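Local coordinates for protein taurocyamine kinase (Schistosoma mansoni, PDB 4WOD) that reversibly transfers phosphate between ATP and the guanidino compound taurocyamine, using magnesium as cofactor, at residues A[484-489]-A[587-592]. The protein carries 4 engineered substitutions. Numbering follows the deposited sequence.
Sequences RVRVGR and HMRIIS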
loop_
_atom_site.group_PDB
_atom_site.type_symbol
_atom_site.label_atom_id
_atom_site.label_comp_id
_atom_site.label_asym_id
_atom_site.label_seq_id
_atom_site.Cartn_x
_atom_site.Cartn_y
_atom_site.Cartn_z
ATOM N N ARG A 484 18.985 -13.988 -23.162
ATOM C CA ARG A 484 18.425 -14.469 -21.922
ATOM C C ARG A 484 17.396 -15.546 -22.267
ATOM O O ARG A 484 16.642 -15.402 -23.237
ATOM C CB ARG A 484 17.785 -13.294 -21.154
ATOM C CG ARG A 484 17.218 -13.568 -19.734
ATOM C CD ARG A 484 16.429 -12.317 -19.276
ATOM N NE ARG A 484 15.899 -12.343 -17.903
ATOM C CZ ARG A 484 14.651 -12.689 -17.577
ATOM N NH1 ARG A 484 13.805 -13.084 -18.511
ATOM N NH2 ARG A 484 14.245 -12.655 -16.308
ATOM N N VAL A 485 17.400 -16.643 -21.521
ATOM C CA VAL A 485 16.268 -17.577 -21.555
ATOM C C VAL A 485 15.907 -17.903 -20.121
ATOM O O VAL A 485 16.773 -18.159 -19.308
ATOM C CB VAL A 485 16.556 -18.894 -22.326
ATOM C CG1 VAL A 485 15.249 -19.710 -22.483
ATOM C CG2 VAL A 485 17.156 -18.606 -23.677
ATOM N N ARG A 486 14.620 -17.890 -19.802
ATOM C CA ARG A 486 14.207 -18.303 -18.476
ATOM C C ARG A 486 13.041 -19.285 -18.535
ATOM O O ARG A 486 12.346 -19.381 -19.561
ATOM C CB ARG A 486 13.827 -17.092 -17.618
ATOM C CG ARG A 486 12.614 -16.313 -18.065
ATOM C CD ARG A 486 11.281 -16.876 -17.512
ATOM N NE ARG A 486 10.150 -15.997 -17.828
ATOM C CZ ARG A 486 8.913 -16.401 -18.102
ATOM N NH1 ARG A 486 8.608 -17.691 -18.128
ATOM N NH2 ARG A 486 7.973 -15.499 -18.359
ATOM N N VAL A 487 12.822 -19.981 -17.421
ATOM C CA VAL A 487 11.594 -20.765 -17.240
ATOM C C VAL A 487 11.014 -20.559 -15.852
ATOM O O VAL A 487 11.743 -20.224 -14.911
ATOM C CB VAL A 487 11.819 -22.285 -17.449
ATOM C CG1 VAL A 487 12.170 -22.604 -18.917
ATOM C CG2 VAL A 487 12.873 -22.807 -16.483
ATOM N N GLY A 488 9.701 -20.760 -15.725
ATOM C CA GLY A 488 9.083 -20.889 -14.420
ATOM C C GLY A 488 9.002 -22.348 -13.997
ATOM O O GLY A 488 8.900 -23.215 -14.853
ATOM N N ARG A 489 9.077 -22.620 -12.687
ATOM C CA ARG A 489 8.827 -23.972 -12.155
ATOM C C ARG A 489 8.104 -23.904 -10.814
ATOM O O ARG A 489 8.316 -22.988 -10.015
ATOM C CB ARG A 489 10.130 -24.786 -11.986
ATOM C CG ARG A 489 10.838 -25.210 -13.285
ATOM C CD ARG A 489 10.063 -26.330 -14.055
ATOM N NE ARG A 489 10.746 -26.796 -15.273
ATOM C CZ ARG A 489 10.630 -26.255 -16.484
ATOM N NH1 ARG A 489 9.861 -25.196 -16.684
ATOM N NH2 ARG A 489 11.305 -26.770 -17.509
ATOM N N HIS A 587 7.317 -20.591 -7.617
ATOM C CA HIS A 587 8.278 -21.108 -6.655
ATOM C C HIS A 587 9.694 -20.789 -7.120
ATOM O O HIS A 587 10.548 -20.459 -6.314
ATOM C CB HIS A 587 8.120 -22.612 -6.453
ATOM C CG HIS A 587 6.846 -22.989 -5.756
ATOM N ND1 HIS A 587 6.248 -24.221 -5.908
ATOM C CD2 HIS A 587 6.040 -22.277 -4.937
ATOM C CE1 HIS A 587 5.129 -24.259 -5.204
ATOM N NE2 HIS A 587 4.984 -23.093 -4.597
ATOM N N MET A 588 9.914 -20.900 -8.421
ATOM C CA MET A 588 11.201 -20.514 -9.017
ATOM C C MET A 588 11.061 -19.867 -10.381
ATOM O O MET A 588 10.205 -20.247 -11.184
ATOM C CB MET A 588 12.120 -21.725 -9.161
ATOM C CG MET A 588 12.665 -22.302 -7.891
ATOM S SD MET A 588 13.685 -23.753 -8.342
ATOM C CE MET A 588 12.446 -24.931 -8.832
ATOM N N ARG A 589 11.922 -18.891 -10.648
ATOM C CA ARG A 589 12.161 -18.432 -12.005
ATOM C C ARG A 589 13.636 -18.757 -12.210
ATOM O O ARG A 589 14.472 -18.284 -11.449
ATOM C CB ARG A 589 11.844 -16.929 -12.186
ATOM C CG ARG A 589 12.056 -16.418 -13.615
ATOM C CD ARG A 589 11.498 -14.994 -13.909
ATOM N NE ARG A 589 11.331 -14.155 -12.715
ATOM C CZ ARG A 589 12.026 -13.042 -12.471
ATOM N NH1 ARG A 589 12.957 -12.630 -13.322
ATOM N NH2 ARG A 589 11.805 -12.343 -11.366
ATOM N N ILE A 590 13.934 -19.637 -13.166
ATOM C CA ILE A 590 15.311 -20.055 -13.434
ATOM C C ILE A 590 15.791 -19.379 -14.718
ATOM O O ILE A 590 15.165 -19.516 -15.762
ATOM C CB ILE A 590 15.434 -21.589 -13.566
ATOM C CG1 ILE A 590 14.846 -22.283 -12.330
ATOM C CG2 ILE A 590 16.911 -22.018 -13.788
ATOM C CD1 ILE A 590 14.676 -23.792 -12.516
ATOM N N ILE A 591 16.916 -18.673 -14.633
ATOM C CA ILE A 591 17.310 -17.717 -15.670
ATOM C C ILE A 591 18.732 -17.935 -16.149
ATOM O O ILE A 591 19.629 -18.086 -15.341
ATOM C CB ILE A 591 17.213 -16.254 -15.140
ATOM C CG1 ILE A 591 15.797 -15.932 -14.655
ATOM C CG2 ILE A 591 17.654 -15.234 -16.190
ATOM C CD1 ILE A 591 15.801 -14.985 -13.462
ATOM N N SER A 592 18.933 -17.940 -17.461
ATOM C CA SER A 592 20.291 -17.936 -18.004
ATOM C C SER A 592 20.430 -16.706 -18.876
ATOM O O SER A 592 19.517 -16.383 -19.619
ATOM C CB SER A 592 20.579 -19.209 -18.800
ATOM O OG SER A 592 21.925 -19.214 -19.273
#
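R484 reaches over I591, its NE 3.8 Å from CG2, on one face of the antiparallel sheet at the heart of the second phosphagen kinase catalytic domain. Strands 484-489 and 588-592 lie side by side at the centre of the sheet, their N-to-C directions 163° apart. Six backbone hydrogen bonds set the register, two each in the pairs V485-S592, V487-I590 and R489-M588; R486-I591 and G488-R589 are the non-hydrogen-bonded pairs. CG of R484 stands anti to its backbone N (chi1 -175°) and the chain runs extended to NE, which comes to lie by I591. Its NH2 lies 3.3 Å from NH1 of R589, edge to edge, with the planes 39° apart. Both atoms are donors, so this is a close approach of like charges; R589 NH2 also forms a salt bridge with E584, which probably offsets part of the repulsion. R486 lies on the same face, its CB 3.7 Å from I591 CG1 and its CD 4.0 Å from R589 CG, while N634 accepts a hydrogen bond from its NH1. All three arginines belong to the predicted ATP site, consistent with a cationic face that receives phosphates. On the opposite face the middle of the pair is apolar: V487 CG2 packs 4.1 Å from I590 CB, and helix 599-614 touches both side chains. In the R489-M588 pair, M588 CE touches R489 CB at 3.9 Å, while R489 NH1 turns back to bond G488 O at 2.9 Å.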